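Local coordinates for protein D-mandelate dehydrogenase (Rhodotorula graminis, PDB 2W2K) that probably catalyses the NAD(H)-dependent interconversion of D-mandelate and its 2-oxo acid, at residues K82-G88 against G103-S109. Residue numbers count along the deposited sequence, not the author numbering.
Sequences KVFAAAG and GVAFANS
Strands 83-86 (extended, phi -158 to -113°, psi 118 to 146°) and 105-107 run parallel, their axes 4.9 Å apart at closest approach and their N-to-C directions differing by 11°, pairing Val83 with Ala105, Phe84 with Phe106 and Ala85 with Ala107 (CA-CA 4.7, 5.1 and 4.8 Å). At the start, Lys82 O accepts from Ala105 N (3.0 Å), and a water donates to both Lys82 O (3.0 Å) and Gly103 O (3.2 Å). Val83 CA lies 3.3 Å from Ala105 O, a CA-H...O contact. Phe84 then bonds in both directions, N to Ala105 O (3.0 Å) and O from Ala107 N (3.1 Å). With chi1 t in both and chi2 of -10° in Phe84 and 71° in Phe106, the ring planes stand at 89° and the Phe106 edge meets the Phe84 face in a T-shaped stack, centroids 5.4 Å apart. On the other face, Ala85 CB and Ala107 CB are 4.4 Å apart. Ala86 N donates to Ala107 O (3.0 Å); Ala86 O accepts from Ser109 OG, which chi1 m brings to 3.0 Å. Beyond the strands Gly88 O accepts from Ser109 N (3.0 Å). This beta-alpha-beta crossover, through helix 96-101, whose Leu96 and Leu99 touch Phe106, edges the flavodoxin-like five-stranded sheet (order 2-1-3-4-5) of the family's substrate-binding domain. Strand 54-57 flanks 83-86 across from 105-107, an outermost strand within the chain, while helix 310-330 covers the face bearing Val83 and Ala107.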
loop_
_atom_site.group_PDB
_atom_site.type_symbol
_atom_site.label_atom_id
_atom_site.label_comp_id
_atom_site.label_asym_id
_atom_site.label_seq_id
_atom_site.Cartn_x
_atom_site.Cartn_y
_atom_site.Cartn_z
ATOM N N LYS B 82 -36.312 -22.136 10.800
ATOM C CA LYS B 82 -35.265 -23.163 10.546
ATOM C C LYS B 82 -33.829 -22.621 10.307
ATOM O O LYS B 82 -32.850 -23.319 10.606
ATOM C CB LYS B 82 -35.666 -24.107 9.377
ATOM C CG LYS B 82 -36.818 -25.107 9.742
ATOM C CD LYS B 82 -37.188 -26.072 8.571
ATOM C CE LYS B 82 -38.072 -27.206 9.112
ATOM N NZ LYS B 82 -38.518 -28.163 8.046
ATOM N N VAL B 83 -33.688 -21.396 9.782
ATOM C CA VAL B 83 -32.355 -20.908 9.359
ATOM C C VAL B 83 -32.260 -19.377 9.292
ATOM O O VAL B 83 -33.234 -18.716 8.905
ATOM C CB VAL B 83 -31.901 -21.570 7.958
ATOM C CG1 VAL B 83 -32.892 -21.269 6.819
ATOM C CG2 VAL B 83 -30.469 -21.147 7.531
ATOM N N PHE B 84 -31.078 -18.844 9.634
ATOM C CA PHE B 84 -30.749 -17.394 9.594
ATOM C C PHE B 84 -29.388 -17.276 8.872
ATOM O O PHE B 84 -28.395 -17.845 9.355
ATOM C CB PHE B 84 -30.646 -16.897 11.067
ATOM C CG PHE B 84 -30.433 -15.387 11.271
ATOM C CD1 PHE B 84 -30.127 -14.493 10.210
ATOM C CD2 PHE B 84 -30.478 -14.872 12.571
ATOM C CE1 PHE B 84 -29.906 -13.096 10.467
ATOM C CE2 PHE B 84 -30.272 -13.484 12.844
ATOM C CZ PHE B 84 -29.988 -12.595 11.786
ATOM N N ALA B 85 -29.341 -16.590 7.709
ATOM C CA ALA B 85 -28.075 -16.321 6.987
ATOM C C ALA B 85 -27.758 -14.816 6.991
ATOM O O ALA B 85 -28.622 -14.003 6.631
ATOM C CB ALA B 85 -28.144 -16.868 5.510
ATOM N N ALA B 86 -26.513 -14.451 7.339
ATOM C CA ALA B 86 -26.122 -13.022 7.483
ATOM C C ALA B 86 -24.798 -12.693 6.804
ATOM O O ALA B 86 -23.885 -13.532 6.791
ATOM C CB ALA B 86 -26.034 -12.630 8.970
ATOM N N ALA B 87 -24.705 -11.467 6.264
ATOM C CA ALA B 87 -23.455 -10.896 5.760
ATOM C C ALA B 87 -22.376 -10.764 6.856
ATOM O O ALA B 87 -22.716 -10.574 8.022
ATOM C CB ALA B 87 -23.722 -9.518 5.127
ATOM N N GLY B 88 -21.096 -10.868 6.464
ATOM C CA GLY B 88 -19.955 -10.618 7.370
ATOM C C GLY B 88 -19.520 -11.855 8.147
ATOM O O GLY B 88 -19.988 -12.964 7.875
ATOM N N GLY B 103 -33.312 -24.851 17.862
ATOM C CA GLY B 103 -33.241 -25.683 16.659
ATOM C C GLY B 103 -33.056 -24.892 15.366
ATOM O O GLY B 103 -33.395 -25.394 14.304
ATOM N N VAL B 104 -32.509 -23.666 15.472
ATOM C CA VAL B 104 -32.279 -22.769 14.330
ATOM C C VAL B 104 -30.803 -22.813 13.889
ATOM O O VAL B 104 -29.916 -22.540 14.692
ATOM C CB VAL B 104 -32.679 -21.284 14.641
ATOM C CG1 VAL B 104 -32.473 -20.373 13.382
ATOM C CG2 VAL B 104 -34.129 -21.191 15.183
ATOM N N ALA B 105 -30.569 -23.141 12.611
ATOM C CA ALA B 105 -29.234 -23.196 12.006
ATOM C C ALA B 105 -28.777 -21.788 11.627
ATOM O O ALA B 105 -29.585 -20.984 11.159
ATOM C CB ALA B 105 -29.263 -24.096 10.736
ATOM N N PHE B 106 -27.490 -21.491 11.818
ATOM C CA PHE B 106 -26.924 -20.177 11.439
ATOM C C PHE B 106 -25.800 -20.323 10.383
ATOM O O PHE B 106 -25.025 -21.288 10.403
ATOM C CB PHE B 106 -26.416 -19.420 12.688
ATOM C CG PHE B 106 -25.967 -17.979 12.421
ATOM C CD1 PHE B 106 -26.906 -16.973 12.128
ATOM C CD2 PHE B 106 -24.609 -17.626 12.514
ATOM C CE1 PHE B 106 -26.499 -15.632 11.883
ATOM C CE2 PHE B 106 -24.191 -16.296 12.275
ATOM C CZ PHE B 106 -25.151 -15.297 11.950
ATOM N N ALA B 107 -25.736 -19.360 9.471
ATOM C CA ALA B 107 -24.619 -19.202 8.536
ATOM C C ALA B 107 -24.159 -17.745 8.517
ATOM O O ALA B 107 -24.991 -16.818 8.410
ATOM C CB ALA B 107 -25.043 -19.620 7.124
ATOM N N ASN B 108 -22.843 -17.540 8.628
ATOM C CA ASN B 108 -22.249 -16.243 8.270
ATOM C C ASN B 108 -21.839 -16.254 6.773
ATOM O O ASN B 108 -22.322 -17.094 6.003
ATOM C CB ASN B 108 -21.075 -15.883 9.198
ATOM C CG ASN B 108 -19.940 -16.923 9.169
ATOM O OD1 ASN B 108 -19.833 -17.729 8.253
ATOM N ND2 ASN B 108 -19.054 -16.865 10.184
ATOM N N SER B 109 -20.987 -15.315 6.368
ATOM C CA SER B 109 -20.488 -15.238 4.995
ATOM C C SER B 109 -18.945 -15.318 5.020
ATOM O O SER B 109 -18.262 -14.575 4.316
ATOM C CB SER B 109 -21.025 -13.958 4.284
ATOM O OG SER B 109 -22.466 -13.954 4.237
HETATM O O HOH W 1 -32.881 -26.229 11.214
#